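Synaptic vesicle membrane protein VAT-1 homolog-like (Homo sapiens, PDB 4A27) probably works as an oxidoreductase of the quinone oxidoreductase subfamily within the zinc-containing alcohol dehydrogenase family. Local coordinates at residues R5-A10 / L62-E67; K34-A39 / A98-T103; C40-I45 / E324-I329; D314-L319 / K337-V342; R87-V92 / A121-N126. One frame throughout, in Å; residues are numbered along the deposited sequence.

Contact 1: residues R5-A10 / L62-E67; sequences RAVVLA and LVPGFE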
# COMPACT_ATOMS: atom_id res chain seq x y z
N ARG A 5 -33.74 21.65 18.69
CA ARG A 5 -33.23 20.72 19.73
C ARG A 5 -31.95 20.08 19.27
O ARG A 5 -31.76 19.84 18.07
CB ARG A 5 -34.22 19.60 20.05
CG ARG A 5 -35.61 20.06 20.48
CD ARG A 5 -36.27 19.06 21.45
NE ARG A 5 -36.54 17.76 20.82
CZ ARG A 5 -36.65 16.61 21.47
NH1 ARG A 5 -36.49 16.53 22.79
NH2 ARG A 5 -36.91 15.50 20.78
N ALA A 6 -31.05 19.84 20.21
CA ALA A 6 -29.78 19.26 19.92
C ALA A 6 -29.27 18.51 21.14
O ALA A 6 -29.78 18.69 22.25
CB ALA A 6 -28.79 20.34 19.50
N VAL A 7 -28.34 17.58 20.91
CA VAL A 7 -27.63 16.91 21.99
C VAL A 7 -26.40 17.78 22.25
O VAL A 7 -25.70 18.15 21.31
CB VAL A 7 -27.21 15.48 21.65
CG1 VAL A 7 -26.38 14.88 22.81
CG2 VAL A 7 -28.42 14.60 21.35
N VAL A 8 -26.18 18.13 23.51
CA VAL A 8 -25.02 18.89 23.91
C VAL A 8 -24.15 18.02 24.83
O VAL A 8 -24.67 17.30 25.69
CB VAL A 8 -25.41 20.19 24.65
CG1 VAL A 8 -24.16 21.11 24.74
CG2 VAL A 8 -26.52 20.89 23.94
N LEU A 9 -22.84 18.10 24.62
CA LEU A 9 -21.86 17.55 25.55
C LEU A 9 -21.47 18.70 26.49
O LEU A 9 -20.81 19.64 26.06
CB LEU A 9 -20.64 17.03 24.79
CG LEU A 9 -19.53 16.40 25.60
CD1 LEU A 9 -20.02 15.18 26.36
CD2 LEU A 9 -18.38 16.08 24.68
N ALA A 10 -21.90 18.61 27.75
CA ALA A 10 -21.71 19.71 28.72
C ALA A 10 -20.24 19.91 29.05
O ALA A 10 -19.73 21.02 29.00
CB ALA A 10 -22.49 19.43 29.98
N LEU A 62 -20.45 21.44 23.34
CA LEU A 62 -20.39 21.16 21.91
C LEU A 62 -21.47 20.17 21.52
O LEU A 62 -21.95 19.40 22.33
CB LEU A 62 -19.02 20.64 21.50
CG LEU A 62 -18.49 19.28 21.96
CD1 LEU A 62 -19.00 18.16 21.09
CD2 LEU A 62 -16.97 19.32 21.90
N VAL A 63 -21.88 20.24 20.26
CA VAL A 63 -22.85 19.30 19.72
C VAL A 63 -22.00 18.22 19.02
O VAL A 63 -21.20 18.53 18.12
CB VAL A 63 -23.83 20.02 18.78
CG1 VAL A 63 -24.88 19.00 18.17
CG2 VAL A 63 -24.55 21.21 19.50
N PRO A 64 -22.07 16.96 19.48
CA PRO A 64 -21.32 15.89 18.80
C PRO A 64 -21.93 15.40 17.48
O PRO A 64 -23.00 15.86 17.09
CB PRO A 64 -21.39 14.72 19.78
CG PRO A 64 -22.06 15.24 21.00
CD PRO A 64 -22.86 16.42 20.60
N GLY A 65 -21.19 14.51 16.81
CA GLY A 65 -21.66 13.76 15.65
C GLY A 65 -21.09 14.25 14.35
O GLY A 65 -20.98 15.47 14.12
N PHE A 66 -20.79 13.31 13.46
CA PHE A 66 -20.07 13.58 12.21
C PHE A 66 -20.82 13.18 10.93
O PHE A 66 -20.34 13.42 9.82
CB PHE A 66 -18.74 12.85 12.22
CG PHE A 66 -17.84 13.32 13.31
CD1 PHE A 66 -17.18 14.54 13.22
CD2 PHE A 66 -17.69 12.58 14.46
CE1 PHE A 66 -16.38 14.99 14.24
CE2 PHE A 66 -16.87 13.02 15.47
CZ PHE A 66 -16.22 14.23 15.36
N GLU A 67 -21.98 12.54 11.08
CA GLU A 67 -22.61 11.82 9.95
C GLU A 67 -24.09 11.96 10.14
O GLU A 67 -24.58 11.69 11.21
CB GLU A 67 -22.18 10.37 10.03
CG GLU A 67 -22.84 9.38 9.12
CD GLU A 67 -22.28 7.97 9.38
OE1 GLU A 67 -22.03 7.60 10.56
OE2 GLU A 67 -22.05 7.29 8.39
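L9 and L62 face each other as an isolated antiparallel hydrogen-bonded pair, and the two bonds differ in quality. L9 N donates a hydrogen bond to L62 O over 2.8 Å, almost straight (178°) and nearly along the C=O axis. The return bond from L62 N to L9 O is longer, 3.3 Å, and bent, but it reaches a lone pair in the carbonyl plane. The L9 side chain extends from this bridge. Its CB touches L62 O at 3.7 Å and looks onto P64 CG at 4.4 Å. CG stands anti to the backbone N (chi1 -179°), which lays the branch alongside the L62 side chain with both pointing the same way; CD2 then meets L62 CD1 at 4.2 Å. L62 gets there by holding CG in the crowded position between its backbone N and carbonyl carbon (chi1 68°). Two residues before L9, V7 O sits among carbons: V63 CG1 and P64 CD each lie 3.4 Å from it, and V63 CA-H approaches as well. A6 CB and V63 CG2 close the upstream end. Strand 4-9 bonds to strand 18-23 along its other edge, through A6 and V8. The arrangement is that of a two-stranded antiparallel sheet of strands 4-9 and 18-23, to which the loop leading into strand 67-75 of the GroES-like domain adds a single beta bridge at L9.

Contact 2: residues K34-A39 / A98-T103; sequences KIRVKA and AEVVCT. With EDO (1,2-ethanediol), chain D.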
# COMPACT_ATOMS: atom_id res chain seq x y z
N LYS A 34 -28.08 23.95 4.18
CA LYS A 34 -28.77 23.73 5.42
C LYS A 34 -29.59 22.47 5.27
O LYS A 34 -30.36 22.34 4.30
CB LYS A 34 -29.68 24.92 5.71
CG LYS A 34 -30.42 24.88 7.03
CD LYS A 34 -31.42 26.07 7.11
CE LYS A 34 -32.29 26.07 8.36
NZ LYS A 34 -33.15 27.31 8.43
N ILE A 35 -29.45 21.56 6.24
CA ILE A 35 -30.09 20.24 6.19
C ILE A 35 -30.98 20.05 7.40
O ILE A 35 -30.57 20.25 8.56
CB ILE A 35 -29.03 19.04 6.18
CG1 ILE A 35 -28.18 19.05 4.92
CG2 ILE A 35 -29.78 17.70 6.28
CD1 ILE A 35 -27.00 18.05 4.86
N ARG A 36 -32.22 19.66 7.12
CA ARG A 36 -33.20 19.29 8.14
C ARG A 36 -32.94 17.82 8.41
O ARG A 36 -33.19 16.99 7.54
CB ARG A 36 -34.62 19.54 7.61
CG ARG A 36 -35.79 18.97 8.44
CD ARG A 36 -35.95 19.63 9.80
NE ARG A 36 -36.57 20.94 9.63
CZ ARG A 36 -37.16 21.65 10.59
NH1 ARG A 36 -37.24 21.19 11.84
NH2 ARG A 36 -37.69 22.83 10.30
N VAL A 37 -32.43 17.51 9.60
CA VAL A 37 -31.84 16.22 9.88
C VAL A 37 -32.91 15.21 10.20
O VAL A 37 -33.84 15.50 10.95
CB VAL A 37 -30.87 16.30 11.08
CG1 VAL A 37 -30.34 14.89 11.53
CG2 VAL A 37 -29.75 17.23 10.72
N LYS A 38 -32.81 14.04 9.58
CA LYS A 38 -33.74 12.94 9.87
C LYS A 38 -33.06 11.84 10.69
O LYS A 38 -33.70 11.17 11.49
CB LYS A 38 -34.25 12.36 8.59
CG LYS A 38 -35.08 13.32 7.75
CD LYS A 38 -36.47 13.44 8.33
CE LYS A 38 -37.38 14.34 7.50
NZ LYS A 38 -38.80 13.95 7.82
N ALA A 39 -31.77 11.60 10.43
CA ALA A 39 -31.04 10.60 11.17
C ALA A 39 -29.58 10.93 11.22
O ALA A 39 -29.04 11.60 10.34
CB ALA A 39 -31.27 9.24 10.55
N ALA A 98 -28.39 17.17 15.88
CA ALA A 98 -29.31 18.30 16.03
C ALA A 98 -30.36 18.19 14.93
O ALA A 98 -30.18 17.46 13.94
CB ALA A 98 -28.57 19.64 15.94
N GLU A 99 -31.47 18.89 15.11
CA GLU A 99 -32.54 18.91 14.13
C GLU A 99 -32.14 19.56 12.82
O GLU A 99 -32.73 19.25 11.78
CB GLU A 99 -33.79 19.61 14.73
CG GLU A 99 -34.45 18.75 15.80
CD GLU A 99 -35.66 19.40 16.49
OE1 GLU A 99 -35.62 20.61 16.80
OE2 GLU A 99 -36.62 18.66 16.76
N VAL A 100 -31.19 20.50 12.87
CA VAL A 100 -30.71 21.20 11.68
C VAL A 100 -29.19 21.36 11.72
O VAL A 100 -28.59 21.58 12.79
CB VAL A 100 -31.37 22.63 11.52
CG1 VAL A 100 -30.90 23.31 10.26
CG2 VAL A 100 -32.91 22.55 11.50
N VAL A 101 -28.60 21.23 10.53
CA VAL A 101 -27.16 21.19 10.30
C VAL A 101 -26.83 22.02 9.06
O VAL A 101 -27.49 21.90 8.03
CB VAL A 101 -26.68 19.69 10.11
CG1 VAL A 101 -25.48 19.59 9.23
CG2 VAL A 101 -26.39 19.03 11.48
N CYS A 102 -25.78 22.81 9.15
CA CYS A 102 -25.19 23.44 7.98
C CYS A 102 -23.81 22.84 7.76
O CYS A 102 -23.08 22.58 8.72
CB CYS A 102 -25.12 24.97 8.17
SG CYS A 102 -26.76 25.81 8.02
N THR A 103 -23.46 22.57 6.50
CA THR A 103 -22.15 21.97 6.17
C THR A 103 -21.74 22.33 4.73
O THR A 103 -22.62 22.48 3.85
CB THR A 103 -22.17 20.40 6.36
OG1 THR A 103 -20.83 19.87 6.47
CG2 THR A 103 -22.93 19.72 5.21
C1 EDO D . -39.02 16.45 12.28
O1 EDO D . -38.05 16.28 11.23
C2 EDO D . -38.39 16.95 13.59
O2 EDO D . -37.57 18.11 13.33
O HOH W 1 -34.86 17.59 12.37
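Three backbone bonds hold the strands together. I35 N reaches V101 O at 2.7 Å, nearly along the C=O axis, and V101 N answers to I35 O at 3.0 Å. V37 N bonds to E99 O at 2.8 Å from a position 40° above the carbonyl plane. E99 O is gripped a second time by a water, which also donates to V37 O at 2.7 Å and meets O2 of a 1,2-ethanediol, probably from the crystallisation liquor. R36 NH1 makes only a weak bond to that same O2; its NE is committed to E73, while E99 OE1 takes R5 N. The pairing is antiparallel and joins strand 32-42 to strand 100-104 in the curled sheet of the GroES-like domain, with strand 67-75 on the other edge of 32-42. Packing differs on the two faces. On the face of K34, R36, V100 and C102, the extended K34 chain crosses V100 obliquely, so that V100 CG1 lies 3.6 Å from K34 CG, while NZ runs on to E27. C102 SG rests 3.8 Å from K34 CB, and V100 CG2 lies over one face of the R36 guanidinium, offset toward its rim. On the other face V37 CG2 meets V101 CG2 at 3.9 Å.

Contact 3: residues C40-I45 / E324-I329; sequences CGLNFI and EAMQRI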
# COMPACT_ATOMS: atom_id res chain seq x y z
N CYS A 40 -28.92 10.39 12.24
CA CYS A 40 -27.52 10.56 12.50
C CYS A 40 -26.87 9.21 12.80
O CYS A 40 -27.40 8.35 13.57
CB CYS A 40 -27.30 11.44 13.77
SG CYS A 40 -28.47 12.82 14.04
N GLY A 41 -25.64 9.09 12.33
CA GLY A 41 -24.81 7.92 12.60
C GLY A 41 -24.14 8.00 13.96
O GLY A 41 -23.74 9.08 14.42
N LEU A 42 -24.11 6.88 14.65
CA LEU A 42 -23.30 6.74 15.88
C LEU A 42 -22.00 6.05 15.51
O LEU A 42 -22.03 4.97 14.89
CB LEU A 42 -24.05 5.94 16.91
CG LEU A 42 -24.51 6.71 18.13
CD1 LEU A 42 -25.97 6.50 18.33
CD2 LEU A 42 -23.68 6.23 19.32
N ASN A 43 -20.88 6.69 15.83
CA ASN A 43 -19.59 6.11 15.55
C ASN A 43 -18.75 6.01 16.81
O ASN A 43 -18.91 6.79 17.75
CB ASN A 43 -18.87 6.95 14.47
CG ASN A 43 -19.62 6.95 13.14
OD1 ASN A 43 -19.50 6.00 12.37
ND2 ASN A 43 -20.40 8.02 12.86
N PHE A 44 -17.81 5.08 16.80
CA PHE A 44 -16.94 4.89 17.94
C PHE A 44 -16.21 6.17 18.35
O PHE A 44 -16.04 6.42 19.54
CB PHE A 44 -15.90 3.81 17.66
CG PHE A 44 -15.28 3.27 18.90
CD1 PHE A 44 -15.94 2.30 19.66
CD2 PHE A 44 -14.05 3.76 19.35
CE1 PHE A 44 -15.38 1.80 20.83
CE2 PHE A 44 -13.46 3.26 20.52
CZ PHE A 44 -14.13 2.28 21.27
N ILE A 45 -15.77 6.97 17.38
CA ILE A 45 -15.15 8.25 17.67
C ILE A 45 -16.02 9.15 18.59
O ILE A 45 -15.49 9.89 19.45
CB ILE A 45 -14.75 8.97 16.35
CG1 ILE A 45 -13.84 10.18 16.65
CG2 ILE A 45 -15.99 9.42 15.58
CD1 ILE A 45 -12.47 9.82 17.15
N GLU A 324 -27.82 5.32 26.13
CA GLU A 324 -28.00 3.86 26.02
C GLU A 324 -27.38 3.29 24.72
O GLU A 324 -26.82 2.20 24.72
CB GLU A 324 -29.47 3.49 26.12
CG GLU A 324 -29.72 1.99 26.24
CD GLU A 324 -31.21 1.60 26.39
OE1 GLU A 324 -32.09 2.47 26.68
OE2 GLU A 324 -31.48 0.39 26.21
N ALA A 325 -27.46 4.05 23.62
CA ALA A 325 -26.84 3.59 22.39
C ALA A 325 -25.30 3.54 22.54
O ALA A 325 -24.67 2.59 22.08
CB ALA A 325 -27.23 4.48 21.26
N MET A 326 -24.72 4.59 23.11
CA MET A 326 -23.27 4.62 23.35
C MET A 326 -22.81 3.48 24.20
O MET A 326 -21.75 2.88 23.94
CB MET A 326 -22.86 5.92 24.03
CG MET A 326 -22.66 7.02 23.02
SD MET A 326 -21.90 8.43 23.79
CE MET A 326 -21.16 9.23 22.37
N GLN A 327 -23.60 3.15 25.21
CA GLN A 327 -23.29 2.05 26.09
C GLN A 327 -23.23 0.78 25.30
O GLN A 327 -22.32 -0.04 25.47
CB GLN A 327 -24.35 1.93 27.17
CG GLN A 327 -24.09 0.82 28.16
CD GLN A 327 -22.86 1.11 29.04
OE1 GLN A 327 -22.79 2.16 29.67
NE2 GLN A 327 -21.88 0.19 29.05
N ARG A 328 -24.19 0.60 24.40
CA ARG A 328 -24.20 -0.62 23.57
C ARG A 328 -22.97 -0.74 22.67
O ARG A 328 -22.43 -1.84 22.49
CB ARG A 328 -25.50 -0.66 22.77
CG ARG A 328 -25.71 -1.92 21.89
CD ARG A 328 -27.07 -1.77 21.21
NE ARG A 328 -27.35 -2.77 20.17
CZ ARG A 328 -28.18 -3.80 20.32
NH1 ARG A 328 -28.78 -4.05 21.49
NH2 ARG A 328 -28.38 -4.62 19.30
N ILE A 329 -22.51 0.37 22.10
CA ILE A 329 -21.29 0.36 21.28
C ILE A 329 -20.06 0.05 22.15
O ILE A 329 -19.20 -0.73 21.76
CB ILE A 329 -21.04 1.71 20.59
CG1 ILE A 329 -22.09 1.98 19.53
CG2 ILE A 329 -19.66 1.74 19.93
CD1 ILE A 329 -22.03 3.38 18.98
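Helix 322-330, the crossover helix of the C-terminal beta-alpha-beta unit, packs here on the stretch that leads from strand 32-42 into helix 44-51. Although 278 residues separate the segments, both belong to the catalytic domain, which in medium-chain dehydrogenases is completed by the C-terminal part of the chain after the nucleotide-binding domain. The join is wholly apolar, with no hydrogen bond across it. L42 is the central side chain, setting out toward the helix with its two methyls divided between the residues of one turn. CD1 touches A325 CB at 3.8 Å, while CD2 meets M326 CG at 3.9 Å, the two chains crossing at about a right angle. Both torsions of L42 lie away from the staggered positions (chi1 -111°, chi2 127°), which suggests some strain. A325 and I329 stand one turn apart, linked by the helical bond from I329 N to A325 O, so they present their side chains on one helix face. I329 bridges to the next partner: its CG2, anti to the backbone N, reaches F44 CD1 at 3.8 Å, obliquely to the ring. L338 and L340 of strand 337-341 also press on L42, and L47 of helix 44-51 lies against both M326 and I329. The tightest point is the approach of I329 CD1 to L42 CD2, at 3.3 Å closer than usual van der Waals contact.

Contact 4: residues D314-L319 / K337-V342; sequences DSLWAL and KLILDV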
# COMPACT_ATOMS: atom_id res chain seq x y z
N ASP A 314 -28.23 -1.86 12.99
CA ASP A 314 -28.44 -2.65 14.21
C ASP A 314 -29.73 -2.25 14.95
O ASP A 314 -30.50 -3.10 15.40
CB ASP A 314 -27.27 -2.44 15.14
CG ASP A 314 -27.45 -3.15 16.48
OD1 ASP A 314 -27.33 -4.37 16.52
OD2 ASP A 314 -27.70 -2.48 17.48
N SER A 315 -29.94 -0.94 15.09
CA SER A 315 -30.98 -0.40 15.97
C SER A 315 -31.15 1.11 15.78
O SER A 315 -30.24 1.79 15.38
CB SER A 315 -30.61 -0.69 17.42
OG SER A 315 -29.29 -0.25 17.65
N LEU A 316 -32.35 1.58 16.07
CA LEU A 316 -32.73 2.98 15.99
C LEU A 316 -33.00 3.48 17.38
O LEU A 316 -33.66 2.80 18.14
CB LEU A 316 -34.01 3.08 15.18
CG LEU A 316 -33.94 2.56 13.74
CD1 LEU A 316 -35.37 2.64 13.12
CD2 LEU A 316 -32.94 3.29 12.89
N TRP A 317 -32.52 4.67 17.69
CA TRP A 317 -32.64 5.27 18.98
C TRP A 317 -33.21 6.67 18.91
O TRP A 317 -32.85 7.46 18.02
CB TRP A 317 -31.24 5.34 19.60
CG TRP A 317 -30.60 4.02 19.66
CD1 TRP A 317 -29.95 3.37 18.64
CD2 TRP A 317 -30.63 3.11 20.75
NE1 TRP A 317 -29.54 2.14 19.05
CE2 TRP A 317 -29.95 1.95 20.34
CE3 TRP A 317 -31.17 3.16 22.04
CZ2 TRP A 317 -29.77 0.85 21.20
CZ3 TRP A 317 -31.00 2.08 22.88
CH2 TRP A 317 -30.27 0.94 22.47
N ALA A 318 -34.02 7.01 19.92
CA ALA A 318 -34.52 8.39 20.10
C ALA A 318 -33.35 9.30 20.47
O ALA A 318 -32.33 8.84 20.98
CB ALA A 318 -35.59 8.43 21.25
N LEU A 319 -33.49 10.60 20.23
CA LEU A 319 -32.47 11.56 20.69
C LEU A 319 -32.24 11.48 22.19
O LEU A 319 -31.12 11.66 22.66
CB LEU A 319 -32.83 13.00 20.32
CG LEU A 319 -32.60 13.55 18.92
CD1 LEU A 319 -33.01 14.97 19.00
CD2 LEU A 319 -31.14 13.45 18.47
N LYS A 337 -24.81 -0.91 12.25
CA LYS A 337 -24.73 0.48 12.68
C LYS A 337 -25.82 0.88 13.66
O LYS A 337 -26.94 0.43 13.53
CB LYS A 337 -24.93 1.36 11.44
CG LYS A 337 -24.67 2.82 11.66
CD LYS A 337 -23.27 3.20 11.28
CE LYS A 337 -22.93 4.65 11.65
NZ LYS A 337 -21.59 5.07 11.19
N LEU A 338 -25.51 1.74 14.61
CA LEU A 338 -26.54 2.29 15.48
C LEU A 338 -26.88 3.65 14.92
O LEU A 338 -26.00 4.41 14.57
CB LEU A 338 -26.04 2.43 16.93
CG LEU A 338 -25.79 1.10 17.65
CD1 LEU A 338 -24.58 0.38 17.02
CD2 LEU A 338 -25.62 1.36 19.13
N ILE A 339 -28.17 3.97 14.87
CA ILE A 339 -28.63 5.19 14.29
C ILE A 339 -29.51 5.95 15.25
O ILE A 339 -30.37 5.38 15.89
CB ILE A 339 -29.54 4.89 13.08
CG1 ILE A 339 -28.69 4.33 11.95
CG2 ILE A 339 -30.27 6.16 12.65
CD1 ILE A 339 -27.51 5.24 11.61
N LEU A 340 -29.27 7.26 15.34
CA LEU A 340 -30.14 8.15 16.09
C LEU A 340 -31.23 8.59 15.12
O LEU A 340 -30.93 9.21 14.10
CB LEU A 340 -29.40 9.38 16.54
CG LEU A 340 -28.25 9.18 17.54
CD1 LEU A 340 -27.90 10.54 18.17
CD2 LEU A 340 -28.65 8.14 18.59
N ASP A 341 -32.46 8.24 15.43
CA ASP A 341 -33.59 8.55 14.56
C ASP A 341 -34.38 9.71 15.20
O ASP A 341 -35.04 9.54 16.22
CB ASP A 341 -34.44 7.28 14.44
CG ASP A 341 -35.61 7.44 13.54
OD1 ASP A 341 -36.12 8.57 13.44
OD2 ASP A 341 -36.04 6.41 12.98
N VAL A 342 -34.28 10.90 14.61
CA VAL A 342 -34.84 12.13 15.22
C VAL A 342 -36.38 12.04 15.49
O VAL A 342 -36.85 12.55 16.49
CB VAL A 342 -34.52 13.38 14.36
CG1 VAL A 342 -35.20 14.61 14.92
CG2 VAL A 342 -33.01 13.54 14.23
O HOH W 2 -36.25 11.35 18.92
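The strands run parallel and exchange four backbone bonds. D314 N starts the series at K337 O over 2.7 Å, and D341 N ends it at W317 O, also 2.7 Å; between them I339 N donates to S315 O and I339 O accepts from W317 N, both nearly along the C=O axis. Side chains fill both faces. On the face of S315, W317, L338 and L340, the indole lies alongside L338, with W317 NE1 4.0 Å from L338 CD2, and W317 CB rests 3.9 Å from L340 CD2. The CD1 edge of the indole looks at I339 O, in the ring plane, at 3.4 Å. On the opposite face L316 CD2 packs on I339 CB at 3.8 Å. Two side-chain hydrogen bonds in series help to orient the ring: W317 NE1 donates to S315 OG at 2.8 Å, and S315 OG, in the crowded position between backbone N and carbonyl carbon, donates on to D314 OD2 at 2.7 Å. An alanine in place of S315 would remove this hydroxyl and would probably leave the indole less firmly oriented. D314 OD2 is held in turn by a salt bridge from R328 of the covering helix 322-330, which also packs on W317 through A325. At the far end a water links L319 N to V342 O. The whole is a beta-alpha-beta crossover, two neighbouring parallel strands joined through helix 322-330, with strand 337-341 paired antiparallel to strand 32-42 on its other edge.

Contact 5: residues R87-V92 / A121-N126; sequences RVMAFV and AAFPMN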
# COMPACT_ATOMS: atom_id res chain seq x y z
N ARG A 87 -32.90 14.95 -1.03
CA ARG A 87 -32.61 14.06 0.08
C ARG A 87 -31.14 13.79 0.04
O ARG A 87 -30.62 13.45 -1.02
CB ARG A 87 -33.43 12.79 -0.07
CG ARG A 87 -34.92 13.06 -0.09
CD ARG A 87 -35.74 11.87 -0.53
NE ARG A 87 -35.81 10.85 0.51
CZ ARG A 87 -35.10 9.72 0.57
NH1 ARG A 87 -34.20 9.41 -0.36
NH2 ARG A 87 -35.28 8.91 1.60
N VAL A 88 -30.46 13.95 1.18
CA VAL A 88 -29.00 13.88 1.20
C VAL A 88 -28.43 13.17 2.42
O VAL A 88 -29.11 12.98 3.43
CB VAL A 88 -28.44 15.28 1.14
CG1 VAL A 88 -28.86 15.92 -0.17
CG2 VAL A 88 -28.94 16.08 2.39
N MET A 89 -27.18 12.77 2.30
CA MET A 89 -26.39 12.34 3.44
C MET A 89 -25.14 13.19 3.44
O MET A 89 -24.76 13.74 2.40
CB MET A 89 -26.05 10.84 3.34
CG MET A 89 -25.18 10.47 2.16
SD MET A 89 -24.98 8.66 1.94
CE MET A 89 -24.30 8.64 0.26
N ALA A 90 -24.49 13.30 4.59
CA ALA A 90 -23.47 14.32 4.70
C ALA A 90 -22.55 14.07 5.85
O ALA A 90 -22.97 13.48 6.85
CB ALA A 90 -24.13 15.73 4.84
N PHE A 91 -21.30 14.49 5.68
CA PHE A 91 -20.34 14.51 6.76
C PHE A 91 -20.42 15.90 7.34
O PHE A 91 -20.63 16.86 6.62
CB PHE A 91 -18.91 14.29 6.26
CG PHE A 91 -18.61 12.90 5.77
CD1 PHE A 91 -18.42 11.87 6.66
CD2 PHE A 91 -18.47 12.62 4.40
CE1 PHE A 91 -18.13 10.60 6.20
CE2 PHE A 91 -18.18 11.36 3.95
CZ PHE A 91 -17.99 10.36 4.84
N VAL A 92 -20.17 16.03 8.62
CA VAL A 92 -20.17 17.34 9.21
C VAL A 92 -19.18 17.31 10.35
O VAL A 92 -19.04 16.29 11.03
CB VAL A 92 -21.61 17.78 9.61
CG1 VAL A 92 -22.21 16.85 10.58
CG2 VAL A 92 -21.58 19.21 10.19
N ALA A 121 -27.84 7.42 6.81
CA ALA A 121 -27.00 7.86 7.93
C ALA A 121 -26.07 6.76 8.34
O ALA A 121 -25.21 6.96 9.17
CB ALA A 121 -27.86 8.26 9.15
N ALA A 122 -26.38 5.54 7.89
CA ALA A 122 -25.54 4.39 8.14
C ALA A 122 -24.48 4.18 7.09
O ALA A 122 -23.68 3.25 7.21
CB ALA A 122 -26.41 3.16 8.19
N PHE A 123 -24.56 4.94 6.00
CA PHE A 123 -23.82 4.66 4.76
C PHE A 123 -22.36 5.26 4.71
O PHE A 123 -21.40 4.51 4.67
CB PHE A 123 -24.65 5.17 3.59
CG PHE A 123 -24.24 4.65 2.27
CD1 PHE A 123 -24.61 3.37 1.88
CD2 PHE A 123 -23.48 5.41 1.40
CE1 PHE A 123 -24.24 2.87 0.64
CE2 PHE A 123 -23.11 4.91 0.14
CZ PHE A 123 -23.50 3.64 -0.23
N PRO A 124 -22.21 6.61 4.79
CA PRO A 124 -20.92 7.27 4.49
C PRO A 124 -19.71 6.88 5.32
O PRO A 124 -18.70 6.50 4.75
CB PRO A 124 -21.21 8.77 4.70
CG PRO A 124 -22.58 8.88 5.15
CD PRO A 124 -23.14 7.54 5.45
N MET A 125 -19.77 6.98 6.64
CA MET A 125 -18.58 6.66 7.43
C MET A 125 -18.11 5.24 7.15
O MET A 125 -16.95 5.03 6.78
CB MET A 125 -18.82 6.86 8.92
CG MET A 125 -18.86 8.33 9.36
SD MET A 125 -17.22 9.11 9.40
CE MET A 125 -16.73 8.56 11.05
N ASN A 126 -19.00 4.26 7.35
CA ASN A 126 -18.60 2.87 7.29
C ASN A 126 -18.18 2.46 5.89
O ASN A 126 -17.12 1.80 5.72
CB ASN A 126 -19.67 1.91 7.82
CG ASN A 126 -19.91 2.05 9.33
OD1 ASN A 126 -19.11 2.64 10.05
ND2 ASN A 126 -21.01 1.51 9.81
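Two Met-aromatic contacts, each segment supplying one sulfur, frame this interface. M125 SD sits at the edge of the F91 ring, 4.9 Å from its centroid and 82° off the normal, so it lies close to the ring plane; M125 chi2 and chi3 are both folded, curling the chain back along the aromatic edge. M89 SD meets the F123 ring obliquely, 4.8 Å from the centroid. M89 begins in the crowded position between its backbone N and carbonyl carbon (chi1 64°) but is extended from there, which carries CE to within 3.5 Å of F123 CD2. The apolar contacts centre on P124, between the two sulfurs. Its CB touches F91 CZ at 3.6 Å, the two side chains sliding past each other in opposite directions, and its CG lies 4.0 Å from M89 SD. F91 thus touches P124 with its tip while CE1 alone comes within 3.6 Å of M125 SD. The interface joins strand 87-91 of the GroES-like domain to the start of helix 124-137, which leads into the first strand, 145-148, of the six-stranded Rossmann sheet. Helix 280-285 also presses on F91, through L280, L284 and F285. An alanine in place of F91 would remove the ring that meets both P124 and M125, and would probably loosen the fit of the helix start on the strand. No hydrogen bond crosses between the segments. Polar ties run to neighbours instead: M125 N bonds to E67 OE2, and F91 O accepts from T103 OG1. The F123 ring also meets that of F127, their planes about 10° apart.

How the contacts relate
From the N terminus, contact 1 closes the first loop at residues 62-67. Contact 2 opens within that loop and closes beyond it at 98-103, so the two cross. Contact 3 opens directly after 34-39, crosses both, and closes only at 324-329, near the C terminus. Contact 5 crosses contact 2 and lies entirely within the long span of contact 3. Contact 4 opens before contact 3 closes and ends after it, so those two cross as well. Together they bind strand 4-9, the mixed sheet with its returning C-terminal strands, and the start of the helix leading to the Rossmann domain. E67 of contact 1 reaches N43, K337 and M125, joining contacts 3, 4 and 5.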